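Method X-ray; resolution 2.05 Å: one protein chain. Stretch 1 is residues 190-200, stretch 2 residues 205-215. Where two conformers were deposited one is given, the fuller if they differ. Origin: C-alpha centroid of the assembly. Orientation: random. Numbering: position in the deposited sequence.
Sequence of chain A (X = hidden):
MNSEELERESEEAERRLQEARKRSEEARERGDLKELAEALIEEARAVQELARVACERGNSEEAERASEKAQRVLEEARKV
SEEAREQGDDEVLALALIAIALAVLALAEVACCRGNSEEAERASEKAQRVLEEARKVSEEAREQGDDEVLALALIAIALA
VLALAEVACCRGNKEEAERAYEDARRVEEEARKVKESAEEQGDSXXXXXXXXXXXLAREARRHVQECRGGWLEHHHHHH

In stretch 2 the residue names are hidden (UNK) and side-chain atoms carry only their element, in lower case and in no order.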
# COMPACT_ATOMS: atom_id res chain seq x y z
N GLU A 190 14.23 -5.46 -7.81
CA GLU A 190 14.84 -4.31 -7.15
C GLU A 190 14.92 -4.54 -5.64
O GLU A 190 15.94 -4.28 -5.02
CB GLU A 190 14.05 -3.03 -7.43
CG GLU A 190 14.13 -2.55 -8.87
CD GLU A 190 13.27 -1.33 -9.11
OE1 GLU A 190 13.59 -0.25 -8.55
OE2 GLU A 190 12.28 -1.44 -9.87
N ALA A 191 13.83 -5.03 -5.07
CA ALA A 191 13.75 -5.26 -3.63
C ALA A 191 14.74 -6.33 -3.20
O ALA A 191 15.37 -6.22 -2.15
CB ALA A 191 12.34 -5.64 -3.23
N ARG A 192 14.87 -7.37 -4.01
CA ARG A 192 15.79 -8.47 -3.71
C ARG A 192 17.23 -7.99 -3.69
O ARG A 192 18.01 -8.36 -2.81
CB ARG A 192 15.62 -9.60 -4.73
CG ARG A 192 16.42 -10.85 -4.39
CD ARG A 192 16.18 -11.99 -5.37
NE ARG A 192 16.78 -11.73 -6.68
CZ ARG A 192 16.11 -11.37 -7.78
NH1 ARG A 192 14.80 -11.21 -7.76
NH2 ARG A 192 16.78 -11.18 -8.91
N LYS A 193 17.60 -7.15 -4.65
CA LYS A 193 18.95 -6.62 -4.73
C LYS A 193 19.25 -5.71 -3.54
O LYS A 193 20.34 -5.77 -2.96
CB LYS A 193 19.17 -5.85 -6.04
CG LYS A 193 19.17 -6.73 -7.28
CD LYS A 193 19.72 -5.97 -8.48
CE LYS A 193 19.27 -6.59 -9.80
NZ LYS A 193 18.25 -5.75 -10.49
N VAL A 194 18.29 -4.86 -3.19
CA VAL A 194 18.43 -4.00 -2.02
C VAL A 194 18.60 -4.85 -0.77
O VAL A 194 19.42 -4.54 0.10
CB VAL A 194 17.21 -3.05 -1.87
CG1 VAL A 194 17.24 -2.33 -0.53
CG2 VAL A 194 17.17 -2.04 -3.01
N LYS A 195 17.83 -5.93 -0.68
CA LYS A 195 17.91 -6.84 0.46
C LYS A 195 19.29 -7.48 0.56
O LYS A 195 19.86 -7.57 1.65
CB LYS A 195 16.84 -7.93 0.33
CG LYS A 195 16.88 -8.99 1.43
CD LYS A 195 15.95 -10.16 1.12
CE LYS A 195 16.46 -11.00 -0.03
NZ LYS A 195 15.56 -12.14 -0.33
N GLU A 196 19.83 -7.93 -0.57
CA GLU A 196 21.12 -8.61 -0.59
C GLU A 196 22.27 -7.65 -0.29
O GLU A 196 23.25 -8.04 0.35
CB GLU A 196 21.33 -9.29 -1.94
CG GLU A 196 20.42 -10.48 -2.16
CD GLU A 196 20.46 -11.01 -3.58
OE1 GLU A 196 21.08 -10.36 -4.45
OE2 GLU A 196 19.88 -12.09 -3.83
N SER A 197 22.15 -6.42 -0.76
CA SER A 197 23.16 -5.40 -0.47
C SER A 197 23.15 -5.04 1.01
O SER A 197 24.20 -4.81 1.61
CB SER A 197 22.91 -4.14 -1.32
OG SER A 197 23.23 -4.38 -2.68
N ALA A 198 21.96 -4.98 1.60
CA ALA A 198 21.81 -4.69 3.02
C ALA A 198 22.40 -5.83 3.86
O ALA A 198 23.11 -5.59 4.84
CB ALA A 198 20.35 -4.47 3.37
N GLU A 199 22.08 -7.06 3.48
CA GLU A 199 22.65 -8.24 4.13
C GLU A 199 24.17 -8.20 4.08
O GLU A 199 24.84 -8.56 5.04
CB GLU A 199 22.14 -9.52 3.47
CG GLU A 199 20.71 -9.88 3.83
CD GLU A 199 20.18 -11.08 3.06
OE1 GLU A 199 20.96 -11.71 2.32
OE2 GLU A 199 18.99 -11.40 3.21
N GLU A 200 24.70 -7.74 2.95
CA GLU A 200 26.14 -7.67 2.75
C GLU A 200 26.79 -6.67 3.71
O GLU A 200 27.92 -6.87 4.14
CB GLU A 200 26.45 -7.29 1.31
CG GLU A 200 27.89 -7.45 0.93
CD GLU A 200 28.13 -7.21 -0.55
OE1 GLU A 200 27.31 -6.50 -1.17
OE2 GLU A 200 29.11 -7.75 -1.09
N UNK A 205 17.93 -3.46 9.32
CA UNK A 205 16.69 -2.71 9.18
C UNK A 205 16.28 -2.61 7.71
O UNK A 205 15.14 -2.88 7.36
c UNK A 205 14.34 -1.11 10.30
c UNK A 205 15.57 -0.46 9.67
c UNK A 205 16.82 -1.31 9.79
o UNK A 205 13.21 -0.74 9.92
o UNK A 205 14.51 -1.98 11.19
N UNK A 206 17.23 -2.22 6.86
CA UNK A 206 16.97 -2.10 5.43
C UNK A 206 16.59 -3.45 4.84
O UNK A 206 15.71 -3.54 3.98
c UNK A 206 18.49 -0.11 5.16
c UNK A 206 17.99 -1.54 3.17
c UNK A 206 18.20 -1.52 4.68
N UNK A 207 17.25 -4.50 5.32
CA UNK A 207 16.96 -5.86 4.90
C UNK A 207 15.49 -6.20 5.14
O UNK A 207 14.81 -6.72 4.26
n UNK A 207 18.69 -10.20 8.48
c UNK A 207 18.41 -9.26 6.19
c UNK A 207 17.85 -6.85 5.64
c UNK A 207 17.93 -9.24 7.63
c UNK A 207 17.60 -8.32 5.30
N UNK A 208 15.01 -5.89 6.34
CA UNK A 208 13.63 -6.18 6.71
C UNK A 208 12.65 -5.41 5.83
O UNK A 208 11.64 -5.96 5.40
c UNK A 208 14.17 -6.69 9.15
c UNK A 208 14.34 -6.00 10.49
n UNK A 208 15.96 -4.82 12.50
c UNK A 208 16.03 -6.12 12.29
c UNK A 208 13.40 -5.82 8.18
n UNK A 208 16.86 -6.86 13.02
n UNK A 208 15.28 -6.70 11.35
N UNK A 209 12.96 -4.15 5.56
CA UNK A 209 12.10 -3.31 4.73
C UNK A 209 12.08 -3.79 3.28
O UNK A 209 11.03 -3.80 2.64
c UNK A 209 12.56 -1.85 4.79
c UNK A 209 12.45 -1.17 6.17
c UNK A 209 13.10 0.20 6.14
c UNK A 209 11.00 -1.07 6.61
N UNK A 210 13.25 -4.19 2.78
CA UNK A 210 13.35 -4.71 1.42
C UNK A 210 12.57 -6.01 1.27
O UNK A 210 12.01 -6.30 0.21
c UNK A 210 14.81 -4.92 1.05
N UNK A 211 12.52 -6.79 2.35
CA UNK A 211 11.81 -8.07 2.33
C UNK A 211 10.30 -7.86 2.26
O UNK A 211 9.59 -8.64 1.63
c UNK A 211 13.55 -9.56 3.40
o UNK A 211 15.05 -10.96 4.57
c UNK A 211 12.19 -8.90 3.55
o UNK A 211 13.56 -9.87 5.76
c UNK A 211 14.09 -10.17 4.67
N UNK A 212 9.80 -6.81 2.91
CA UNK A 212 8.40 -6.44 2.78
C UNK A 212 8.05 -6.20 1.32
O UNK A 212 7.13 -6.81 0.78
c UNK A 212 8.12 -5.38 5.10
c UNK A 212 7.65 -4.15 5.86
o UNK A 212 6.69 -3.50 5.39
c UNK A 212 8.08 -5.19 3.60
o UNK A 212 8.23 -3.83 6.91
N UNK A 213 8.81 -5.31 0.68
CA UNK A 213 8.58 -4.96 -0.71
C UNK A 213 8.66 -6.20 -1.62
O UNK A 213 7.84 -6.36 -2.52
c UNK A 213 9.60 -3.91 -1.16
N UNK A 214 9.64 -7.06 -1.36
CA UNK A 214 9.83 -8.25 -2.19
C UNK A 214 8.63 -9.19 -2.11
O UNK A 214 8.13 -9.65 -3.14
o UNK A 214 13.10 -11.85 -3.02
c UNK A 214 12.67 -10.95 -2.27
c UNK A 214 11.43 -10.17 -2.70
o UNK A 214 13.20 -10.67 -1.17
c UNK A 214 11.10 -9.00 -1.78
N UNK A 215 8.16 -9.45 -0.90
CA UNK A 215 7.06 -10.39 -0.70
C UNK A 215 5.72 -9.80 -1.13
O UNK A 215 4.83 -10.53 -1.58
o UNK A 215 7.48 -13.51 -0.09
n UNK A 215 9.69 -13.19 0.16
c UNK A 215 8.43 -12.87 0.38
c UNK A 215 8.19 -11.63 1.23
c UNK A 215 6.99 -10.82 0.77
O HOH W 1 12.78 -12.68 -5.60

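Position 205 has three side-chain carbons, the last carrying two oxygens. This is a carboxylate on a two-carbon chain, so the residue is Glu 205. Its CA-to-CB bond points away from stretch 1, which it does not touch.

Position 206 has three carbons, with one bonded to CA and carrying the other two. They touch Val 194 and Ala 198. Branching at CB without oxygen gives Val 206. Its CA-to-CB bond points toward stretch 1, and its CG1 lies 3.8 Å from Ala 198 CB and 3.9 Å from Val 194 CG1.

Position 207 has four carbons in a row ending in a nitrogen. The carbons touch Lys 195, Ala 198 and Glu 199. That is the chain of lysine, Lys 207. Its aliphatic part packs against side chains of the first helix: CD is 3.4 Å from Glu 199 CG, and CG is 4.0 Å from Lys 195 CG. Its NZ is hydrogen-bonded elsewhere in the structure.

Position 208 has three carbons, a nitrogen, and then a carbon carrying two more nitrogens. This guanidinium identifies Arg 208. Its CA-to-CB bond points away from stretch 1. Its NH1 makes a salt bridge with Glu 205 OE1, and the hydrogen bond within it is weak at 3.4 Å.

Position 209 has four carbons, forked at the second. The fork one carbon beyond CB gives Leu 209. Its CA-to-CB bond points sideways, and it makes no contact with stretch 1.

Position 210 has a single carbon, CB, which packs closely on the first helix, 3.5 Å from Ala 191 O, 3.7 Å from Lys 195 CB and 3.9 Å from Val 194 CG1. It is Ala 210.

Position 211 has three carbons, the last with two oxygens, and lies beside the lysine chain of stretch 1. It is read as Glu 211. Its CG is 3.4 Å from Lys 195 CD. Its OE2 is 4.2 Å from Glu 199 OE2, which places like charges close together.

Position 212 also has three carbons ending in two oxygens: Glu 212. Its CA-to-CB bond points away, and it does not reach stretch 1.

Position 213 has one carbon, CB, 3.8 Å from Ala 191 CB. It is Ala 213.

Position 214 again has three carbons and two terminal oxygens, one of them 2.9 Å from Lys 195 NZ. This is Glu 214. That oxygen, OE1, accepts a hydrogen bond from Lys 195 NZ within a salt bridge. Its OE2 accepts a hydrogen bond from water 1 at 2.7 Å, and the same water accepts a weak one from Arg 192 NH1 at 3.3 Å.

Position 215 has three carbons, the last carrying one oxygen and one nitrogen in the model. The amide gives Gln 215, which does not touch stretch 1.

The helices run nearly antiparallel, at 163°, with axes 8.0 Å apart at closest approach. The backbones come close at two places: Ala 191 CA is 5.1 Å from Ala 210 CA, and Lys 195 CA is 4.6 Å from Lys 207 CA. Two valines add apolar contact. Lys 195 sits among Lys 207, Ala 210, Glu 211 and Glu 214, and its salt bridge ties the helices together. Together the stretches bury 515 Å².

Stretch 2 (205-215) EVKRLAEEAEQ
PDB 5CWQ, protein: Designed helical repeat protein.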